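ABC transporter, permease protein, putative (Porphyromonas gingivalis, PDB 2P0S) is one domain of a longer membrane protein that probably acts as the permease of an ABC-2 type transporter. Local coordinates at residues N28-F33 with S81-I86. Sequence-based numbering, arbitrary orientation.
Sequences NDEFRF and SVSNHI
His85 extends from its helix with CG anti to the backbone N (chi1 -175°) and meets Asn28 with the edge of its imidazole. Asn28 ND2 donates to His85 NE2 at 159°, the amide plane almost perpendicular to the ring; the 2.5 Å between these two atoms is shorter than expected, its exact value doubtful. Asn28 OD1 is gripped twice, from opposite faces of its plane. Glu30 N lies 2.8 Å from Asn28 OD1, an Asx turn, and Phe31 N, 3.1 Å from Asn28 OD1, extends it to an Asx motif, which holds the amide so that ND2 faces the imidazole. Over one imidazole face lies the Glu30 carboxylate, whose OE1 is 2.8 Å from His85 ND1 at an angle too poor for a hydrogen bond. The Phe31 and His85 rings meet obliquely, planes at 65°, with Phe31 CE2 3.2 Å from His85 CD2; Phe31 CE1 is 3.5 Å from Val82 CG2. Further along the chain, Phe33 turns its ring edge to Ile86, Phe33 CZ 3.9 Å from Ile86 CG1. Helix 80-100 thus packs on the mixed sheet (strand order 2-1-3-4) beside strand 32-35, outermost in this chain; Phe31, Phe33 and Val82 touch Ile12 of strand 11-16, Ile86 touches Ile72 of strand 70-74.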
loop_
_atom_site.group_PDB
_atom_site.type_symbol
_atom_site.label_atom_id
_atom_site.label_comp_id
_atom_site.label_asym_id
_atom_site.label_seq_id
_atom_site.Cartn_x
_atom_site.Cartn_y
_atom_site.Cartn_z
ATOM N N ASN A 28 8.097 -9.386 0.485
ATOM C CA ASN A 28 6.842 -8.695 0.734
ATOM C C ASN A 28 6.155 -9.073 2.095
ATOM O O ASN A 28 6.096 -10.260 2.454
ATOM C CB ASN A 28 5.907 -9.055 -0.404
ATOM C CG ASN A 28 4.675 -8.176 -0.426
ATOM O OD1 ASN A 28 3.733 -8.379 0.366
ATOM N ND2 ASN A 28 4.693 -7.142 -1.315
ATOM N N ASP A 29 5.622 -8.094 2.827
ATOM C CA ASP A 29 5.025 -8.457 4.120
ATOM C C ASP A 29 3.494 -8.483 4.211
ATOM O O ASP A 29 2.919 -8.604 5.319
ATOM C CB ASP A 29 5.657 -7.652 5.280
ATOM C CG ASP A 29 5.192 -6.199 5.294
ATOM O OD1 ASP A 29 5.369 -5.513 6.367
ATOM O OD2 ASP A 29 4.661 -5.743 4.245
ATOM N N GLU A 30 2.825 -8.448 3.062
ATOM C CA GLU A 30 1.364 -8.463 3.000
ATOM C C GLU A 30 0.717 -9.689 2.349
ATOM O O GLU A 30 -0.397 -10.036 2.729
ATOM C CB GLU A 30 0.856 -7.256 2.155
ATOM C CG GLU A 30 0.677 -6.009 2.965
ATOM C CD GLU A 30 -0.177 -4.996 2.195
ATOM O OE1 GLU A 30 0.427 -4.306 1.311
ATOM O OE2 GLU A 30 -1.435 -4.943 2.468
ATOM N N PHE A 31 1.368 -10.214 1.284
ATOM C CA PHE A 31 0.872 -11.331 0.499
ATOM C C PHE A 31 1.972 -12.420 0.357
ATOM O O PHE A 31 3.175 -12.101 0.401
ATOM C CB PHE A 31 0.367 -10.946 -0.878
ATOM C CG PHE A 31 -0.490 -9.703 -0.857
ATOM C CD1 PHE A 31 -1.767 -9.752 -0.307
ATOM C CD2 PHE A 31 0.001 -8.505 -1.325
ATOM C CE1 PHE A 31 -2.576 -8.632 -0.301
ATOM C CE2 PHE A 31 -0.801 -7.362 -1.236
ATOM C CZ PHE A 31 -2.058 -7.471 -0.712
ATOM N N ARG A 32 1.530 -13.625 0.061
ATOM C CA ARG A 32 2.419 -14.747 -0.066
ATOM C C ARG A 32 2.693 -15.021 -1.573
ATOM O O ARG A 32 1.921 -15.735 -2.236
ATOM C CB ARG A 32 1.790 -15.964 0.665
ATOM C CG ARG A 32 2.786 -16.985 0.903
ATOM C CD ARG A 32 2.137 -18.363 1.318
ATOM N NE ARG A 32 3.024 -19.393 0.807
ATOM C CZ ARG A 32 2.687 -20.447 0.053
ATOM N NH1 ARG A 32 3.648 -21.293 -0.362
ATOM N NH2 ARG A 32 1.417 -20.652 -0.313
ATOM N N PHE A 33 3.792 -14.483 -2.115
ATOM C CA PHE A 33 4.009 -14.660 -3.519
ATOM C C PHE A 33 4.757 -15.932 -3.874
ATOM O O PHE A 33 5.818 -16.258 -3.226
ATOM C CB PHE A 33 4.783 -13.415 -4.070
ATOM C CG PHE A 33 3.932 -12.164 -4.067
ATOM C CD1 PHE A 33 3.051 -11.922 -5.165
ATOM C CD2 PHE A 33 4.017 -11.193 -3.083
ATOM C CE1 PHE A 33 2.243 -10.826 -5.177
ATOM C CE2 PHE A 33 3.196 -10.005 -3.100
ATOM C CZ PHE A 33 2.320 -9.786 -4.193
ATOM N N SER A 81 -6.692 -3.341 -2.149
ATOM C CA SER A 81 -5.355 -3.383 -1.585
ATOM C C SER A 81 -4.341 -4.240 -2.364
ATOM O O SER A 81 -3.190 -3.848 -2.463
ATOM C CB SER A 81 -5.430 -3.916 -0.144
ATOM O OG SER A 81 -5.446 -5.367 -0.120
ATOM N N VAL A 82 -4.759 -5.407 -2.873
ATOM C CA VAL A 82 -3.921 -6.339 -3.651
ATOM C C VAL A 82 -3.459 -5.596 -4.922
ATOM O O VAL A 82 -2.277 -5.464 -5.149
ATOM C CB VAL A 82 -4.718 -7.616 -3.994
ATOM C CG1 VAL A 82 -3.987 -8.447 -4.863
ATOM C CG2 VAL A 82 -5.101 -8.461 -2.675
ATOM N N SER A 83 -4.344 -5.072 -5.731
ATOM C CA SER A 83 -3.883 -4.331 -6.934
ATOM C C SER A 83 -3.124 -3.084 -6.532
ATOM O O SER A 83 -2.123 -2.738 -7.156
ATOM C CB SER A 83 -5.081 -3.951 -7.784
ATOM O OG SER A 83 -4.571 -2.869 -8.675
ATOM N N ASN A 84 -3.627 -2.383 -5.508
ATOM C CA ASN A 84 -2.960 -1.163 -4.966
ATOM C C ASN A 84 -1.476 -1.418 -4.817
ATOM O O ASN A 84 -0.630 -0.804 -5.540
ATOM C CB ASN A 84 -3.569 -0.723 -3.616
ATOM C CG ASN A 84 -4.940 -0.110 -3.788
ATOM O OD1 ASN A 84 -5.687 0.107 -2.808
ATOM N ND2 ASN A 84 -5.285 0.198 -5.051
ATOM N N HIS A 85 -1.196 -2.389 -3.968
ATOM C CA HIS A 85 0.149 -2.765 -3.449
ATOM C C HIS A 85 1.035 -3.228 -4.601
ATOM O O HIS A 85 2.159 -2.716 -4.777
ATOM C CB HIS A 85 -0.044 -3.956 -2.483
ATOM C CG HIS A 85 1.209 -4.409 -1.772
ATOM N ND1 HIS A 85 1.926 -3.594 -0.908
ATOM C CD2 HIS A 85 1.842 -5.613 -1.747
ATOM C CE1 HIS A 85 2.950 -4.268 -0.398
ATOM N NE2 HIS A 85 2.906 -5.496 -0.875
ATOM N N ILE A 86 0.517 -4.119 -5.436
ATOM C CA ILE A 86 1.235 -4.682 -6.555
ATOM C C ILE A 86 1.521 -3.559 -7.562
ATOM O O ILE A 86 2.654 -3.459 -8.050
ATOM C CB ILE A 86 0.461 -5.787 -7.188
ATOM C CG1 ILE A 86 0.458 -7.001 -6.165
ATOM C CG2 ILE A 86 1.033 -6.158 -8.514
ATOM C CD1 ILE A 86 -0.369 -8.210 -6.663
#